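Local coordinates for hypothetical protein, IPT/TIG domain protein (Bacteroides ovatus, PDB 4HW6) that is of unknown function but, as an IPT/TIG and six-bladed beta-propeller protein, probably binds carbohydrate as an auxiliary nutrient-binding protein, at residues N239-Y244 against E264-M269; D363-R368 against R386-V391. All coordinates share one frame; numbering follows the deposited sequence. Where two conformers were deposited one is given.

Interaction 1: N239-Y244 against E264-M269; sequences NGKIYY and EEEVMM
E266 reaches across to K241 and Y243, and its side chain makes the whole contact from the 264-269 side. Its CB points toward 239-244, and CG, turned anti to the carbonyl carbon (chi1 -71°), lies 3.9 Å from CE2 of Y243. A bend at chi2 brings CD to 3.8 Å from the same Y243 CE2, so the carboxylate passes the phenol obliquely, the two planes 42° apart. At the tip, E266 OE2 takes the ammonium of K241 on its syn lone pair, a salt bridge of 2.7 Å from K241 NZ; the lysine comes from the opposite direction, its chain bent at chi3. E266 OE1 stays 4.0 Å from K241 NZ, so one oxygen alone holds the lysine. S254 OG is a second partner of OE2, so this one oxygen is gripped from two residues. Behind the pair, N239 OD1 accepts the backbone N of K241 at 2.8 Å in an Asx turn, while N239 ND2 donates to Y243 OH at 3.1 Å, tying the lysine's base and the ring's far end to one amide. Strand 251-255 lies between the two segments in the sheet: it pairs with 242-244 and with 265-268, where E266 and V267 form a classic bulge opposite I252.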
# COMPACT_ATOMS: atom_id res chain seq x y z
N ASN A 239 15.52 -12.83 -13.75
CA ASN A 239 16.43 -13.99 -13.59
C ASN A 239 15.93 -14.96 -12.51
O ASN A 239 16.35 -16.11 -12.47
CB ASN A 239 17.91 -13.59 -13.43
CG ASN A 239 18.28 -13.06 -12.04
OD1 ASN A 239 17.70 -13.41 -11.00
ND2 ASN A 239 19.29 -12.18 -12.04
N GLY A 240 15.00 -14.48 -11.67
CA GLY A 240 14.31 -15.33 -10.69
C GLY A 240 15.12 -15.73 -9.47
O GLY A 240 14.61 -16.43 -8.59
N LYS A 241 16.36 -15.27 -9.38
CA LYS A 241 17.20 -15.64 -8.26
C LYS A 241 16.73 -14.96 -7.01
O LYS A 241 16.19 -13.86 -7.05
CB LYS A 241 18.68 -15.29 -8.54
CG LYS A 241 19.27 -16.18 -9.62
CD LYS A 241 20.54 -15.65 -10.29
CE LYS A 241 21.56 -15.10 -9.33
NZ LYS A 241 22.90 -14.92 -10.02
N ILE A 242 16.96 -15.64 -5.89
CA ILE A 242 16.66 -15.12 -4.57
C ILE A 242 17.91 -14.50 -3.97
O ILE A 242 18.89 -15.18 -3.69
CB ILE A 242 16.11 -16.20 -3.61
CG1 ILE A 242 14.85 -16.83 -4.19
CG2 ILE A 242 15.81 -15.60 -2.25
CD1 ILE A 242 14.47 -18.15 -3.51
N TYR A 243 17.89 -13.18 -3.82
CA TYR A 243 19.01 -12.44 -3.27
C TYR A 243 18.81 -12.22 -1.79
O TYR A 243 17.73 -11.83 -1.35
CB TYR A 243 19.22 -11.10 -4.01
CG TYR A 243 19.67 -11.26 -5.46
CD1 TYR A 243 18.77 -11.65 -6.47
CD2 TYR A 243 20.99 -11.00 -5.84
CE1 TYR A 243 19.17 -11.78 -7.80
CE2 TYR A 243 21.41 -11.15 -7.18
CZ TYR A 243 20.48 -11.52 -8.15
OH TYR A 243 20.88 -11.67 -9.46
N TYR A 244 19.86 -12.49 -1.00
CA TYR A 244 19.76 -12.39 0.44
C TYR A 244 21.03 -11.91 1.12
O TYR A 244 22.08 -11.83 0.49
CB TYR A 244 19.31 -13.72 1.05
CG TYR A 244 20.26 -14.90 0.89
CD1 TYR A 244 20.33 -15.64 -0.29
CD2 TYR A 244 21.08 -15.30 1.94
CE1 TYR A 244 21.17 -16.74 -0.41
CE2 TYR A 244 21.93 -16.39 1.83
CZ TYR A 244 21.96 -17.12 0.67
OH TYR A 244 22.82 -18.20 0.54
N GLU A 264 27.72 -17.29 -3.24
CA GLU A 264 27.91 -16.72 -1.92
C GLU A 264 28.13 -15.21 -1.98
O GLU A 264 27.60 -14.48 -1.16
CB GLU A 264 29.08 -17.40 -1.20
CG GLU A 264 29.19 -16.94 0.24
CD GLU A 264 30.14 -17.74 1.09
OE1 GLU A 264 30.87 -18.61 0.55
OE2 GLU A 264 30.19 -17.47 2.32
N GLU A 265 28.96 -14.75 -2.91
CA GLU A 265 29.30 -13.34 -3.00
C GLU A 265 28.90 -12.78 -4.36
O GLU A 265 29.73 -12.70 -5.27
CB GLU A 265 30.81 -13.19 -2.76
CG GLU A 265 31.24 -11.75 -2.51
CD GLU A 265 32.74 -11.64 -2.31
OE1 GLU A 265 33.26 -12.27 -1.37
OE2 GLU A 265 33.39 -10.93 -3.09
N GLU A 266 27.63 -12.39 -4.51
CA GLU A 266 27.21 -11.63 -5.70
C GLU A 266 27.97 -10.32 -5.73
O GLU A 266 28.48 -9.92 -6.77
CB GLU A 266 25.70 -11.38 -5.72
CG GLU A 266 24.85 -12.63 -5.98
CD GLU A 266 24.74 -13.00 -7.44
OE1 GLU A 266 25.32 -12.28 -8.29
OE2 GLU A 266 24.07 -14.02 -7.76
N VAL A 267 28.06 -9.65 -4.57
CA VAL A 267 28.88 -8.45 -4.43
C VAL A 267 29.18 -8.21 -2.97
O VAL A 267 28.38 -8.58 -2.11
CB VAL A 267 28.17 -7.21 -5.05
CG1 VAL A 267 26.99 -6.75 -4.21
CG2 VAL A 267 29.16 -6.07 -5.32
N MSE A 268 30.32 -7.59 -2.67
CA MSE A 268 30.62 -7.19 -1.29
C MSE A 268 29.75 -6.00 -0.90
O MSE A 268 29.39 -5.17 -1.74
CB MSE A 268 32.09 -6.77 -1.13
CG MSE A 268 33.09 -7.89 -1.33
SE MSE A 268 32.84 -9.36 -0.08
CE MSE A 268 32.92 -8.49 1.68
N MSE A 269 29.44 -5.93 0.39
CA MSE A 269 28.78 -4.76 0.97
C MSE A 269 29.73 -4.13 1.98
O MSE A 269 30.70 -4.75 2.44
CB MSE A 269 27.46 -5.15 1.65
CG MSE A 269 26.32 -5.36 0.67
SE MSE A 269 24.66 -5.88 1.59
CE MSE A 269 24.47 -4.24 2.64

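Interaction 2: D363-R368 against R386-V391; sequences DSHTVR and REWGYV
H365 and W388 meet with the imidazole laid chiefly against the tryptophan's CB, the indole only obliquely beside it. That methylene stands 3.4 Å from the centroid of the H365 ring and 2° off the ring normal, a CH-pi contact centred on one face. Both side chains run side by side in the same direction, but with chi1 of W388 at 56° the indole swings onward, and its five-membered ring meets the imidazole obliquely, the planes 46° apart. The tight part continues at the base of the histidine, where H365 CB packs 3.4 Å from the backbone O of E387. H365 ND1 is taken up by the backbone N of H403, whose ring also meets the imidazole; this bond probably fixes the rotation of the ring that W388 covers. An alanine at H365 would remove the surface under the W388 methylene and is likely to leave the backbone N of H403 without its acceptor.

The rest of the contact is looser and runs through water. One water donates to both H365 O and E387 O, 2.7 Å from the first and 2.8 Å from the second, bridging the two backbones where they make no direct bond. A second water spans D363 O and E387 OE1, but its link to the carboxylate is weak. E387 and W388 are themselves exposed, so the packing gives way to solvent beyond the histidine. H365 and T366 form a G1 bulge opposite D361, with H365 in a left-handed backbone conformation, at the turn between strands 355-361 and 366-370. The contact is thus a loop-to-loop packing between this hairpin of one propeller sheet and the connection running on toward strand 393-394 of the next.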
# COMPACT_ATOMS: atom_id res chain seq x y z
N ASP A 363 11.11 4.24 13.20
CA ASP A 363 11.44 4.99 14.41
C ASP A 363 11.21 6.49 14.34
O ASP A 363 11.23 7.15 15.37
CB ASP A 363 12.84 4.62 14.89
CG ASP A 363 12.95 3.14 15.24
OD1 ASP A 363 12.10 2.62 15.96
OD2 ASP A 363 13.86 2.47 14.74
N SER A 364 10.90 7.02 13.15
CA SER A 364 10.31 8.34 13.03
C SER A 364 8.79 8.28 12.97
O SER A 364 8.13 9.33 12.98
CB SER A 364 10.84 9.10 11.81
OG SER A 364 10.35 8.52 10.62
N HIS A 365 8.25 7.06 12.91
CA HIS A 365 6.80 6.77 12.91
C HIS A 365 6.09 7.35 11.69
O HIS A 365 4.96 7.86 11.78
CB HIS A 365 6.15 7.21 14.21
CG HIS A 365 6.88 6.72 15.43
ND1 HIS A 365 6.69 5.45 15.94
CD2 HIS A 365 7.78 7.33 16.24
CE1 HIS A 365 7.45 5.30 17.01
NE2 HIS A 365 8.15 6.41 17.19
N THR A 366 6.74 7.22 10.53
CA THR A 366 6.21 7.76 9.29
C THR A 366 6.24 6.77 8.14
O THR A 366 6.98 5.77 8.14
CB THR A 366 6.98 9.03 8.87
OG1 THR A 366 8.38 8.72 8.75
CG2 THR A 366 6.80 10.15 9.88
N VAL A 367 5.42 7.07 7.15
CA VAL A 367 5.57 6.53 5.81
C VAL A 367 6.21 7.65 4.99
O VAL A 367 5.75 8.80 5.01
CB VAL A 367 4.21 6.11 5.21
CG1 VAL A 367 4.41 5.60 3.77
CG2 VAL A 367 3.53 5.02 6.08
N ARG A 368 7.30 7.32 4.30
CA ARG A 368 8.10 8.30 3.57
C ARG A 368 8.21 7.87 2.12
O ARG A 368 7.88 6.73 1.79
CB ARG A 368 9.47 8.51 4.25
CG ARG A 368 9.27 8.98 5.69
CD ARG A 368 10.54 9.22 6.47
NE ARG A 368 11.13 10.50 6.12
CZ ARG A 368 12.33 10.88 6.57
NH1 ARG A 368 12.99 10.10 7.40
NH2 ARG A 368 12.84 12.04 6.22
N ARG A 386 2.88 15.64 17.32
CA ARG A 386 3.38 14.51 18.11
C ARG A 386 4.19 13.59 17.20
O ARG A 386 4.25 13.77 15.99
CB ARG A 386 2.21 13.79 18.76
CG ARG A 386 1.43 14.72 19.67
CD ARG A 386 0.17 14.11 20.23
NE ARG A 386 0.51 13.01 21.12
CZ ARG A 386 0.85 13.13 22.40
NH1 ARG A 386 0.88 14.33 23.00
NH2 ARG A 386 1.16 12.03 23.10
N GLU A 387 4.84 12.59 17.78
CA GLU A 387 5.73 11.72 17.01
C GLU A 387 5.03 10.41 16.75
O GLU A 387 4.86 10.01 15.60
CB GLU A 387 7.04 11.48 17.78
CG GLU A 387 7.85 12.75 17.96
CD GLU A 387 8.91 12.60 19.05
OE1 GLU A 387 9.86 11.81 18.86
OE2 GLU A 387 8.76 13.24 20.11
N TRP A 388 4.64 9.75 17.83
CA TRP A 388 3.97 8.44 17.75
C TRP A 388 2.63 8.47 18.46
O TRP A 388 2.36 9.31 19.33
CB TRP A 388 4.84 7.30 18.34
CG TRP A 388 5.28 7.51 19.79
CD1 TRP A 388 6.40 8.17 20.23
CD2 TRP A 388 4.60 7.07 20.96
NE1 TRP A 388 6.44 8.16 21.59
CE2 TRP A 388 5.36 7.48 22.06
CE3 TRP A 388 3.41 6.36 21.18
CZ2 TRP A 388 4.96 7.22 23.37
CZ3 TRP A 388 3.03 6.10 22.47
CH2 TRP A 388 3.81 6.54 23.55
N GLY A 389 1.79 7.51 18.08
CA GLY A 389 0.48 7.36 18.68
C GLY A 389 -0.40 6.54 17.78
O GLY A 389 0.09 5.82 16.91
N TYR A 390 -1.69 6.68 17.98
CA TYR A 390 -2.71 5.98 17.19
C TYR A 390 -3.88 6.91 16.92
O TYR A 390 -4.82 7.04 17.74
CB TYR A 390 -3.20 4.71 17.89
CG TYR A 390 -4.36 4.06 17.18
CD1 TYR A 390 -4.26 3.65 15.86
CD2 TYR A 390 -5.60 3.90 17.83
CE1 TYR A 390 -5.34 3.08 15.21
CE2 TYR A 390 -6.67 3.32 17.19
CZ TYR A 390 -6.55 2.91 15.88
OH TYR A 390 -7.65 2.33 15.26
N VAL A 391 -3.79 7.60 15.78
CA VAL A 391 -4.83 8.57 15.37
C VAL A 391 -4.99 8.42 13.88
O VAL A 391 -4.00 8.47 13.13
CB VAL A 391 -4.45 10.04 15.69
CG1 VAL A 391 -5.55 11.00 15.21
CG2 VAL A 391 -4.18 10.22 17.18
O HOH W 1 10.42 9.77 16.31
O HOH W 2 3.26 9.08 13.52

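From the N terminus the chain first builds the IPT/TIG region and then enters the six-bladed propeller, where both contacts lie. Interaction 1 closes a loop inside one antiparallel sheet, its segments separated by 19 residues that include strand 251-255. After the four-stranded sheet that starts at 276-280, interaction 2 closes a second loop, linking the hairpin turn before 366-370 to the segment ahead of 393-394. The two follow in series, neither nested nor crossed, with centres 33 Å apart and nearest atoms about 17 Å apart. Interaction 1 thus ties a sheet to itself, whereas interaction 2 joins a sheet to the connection leading into the sheet that also contains strands 109-115 and 425-431.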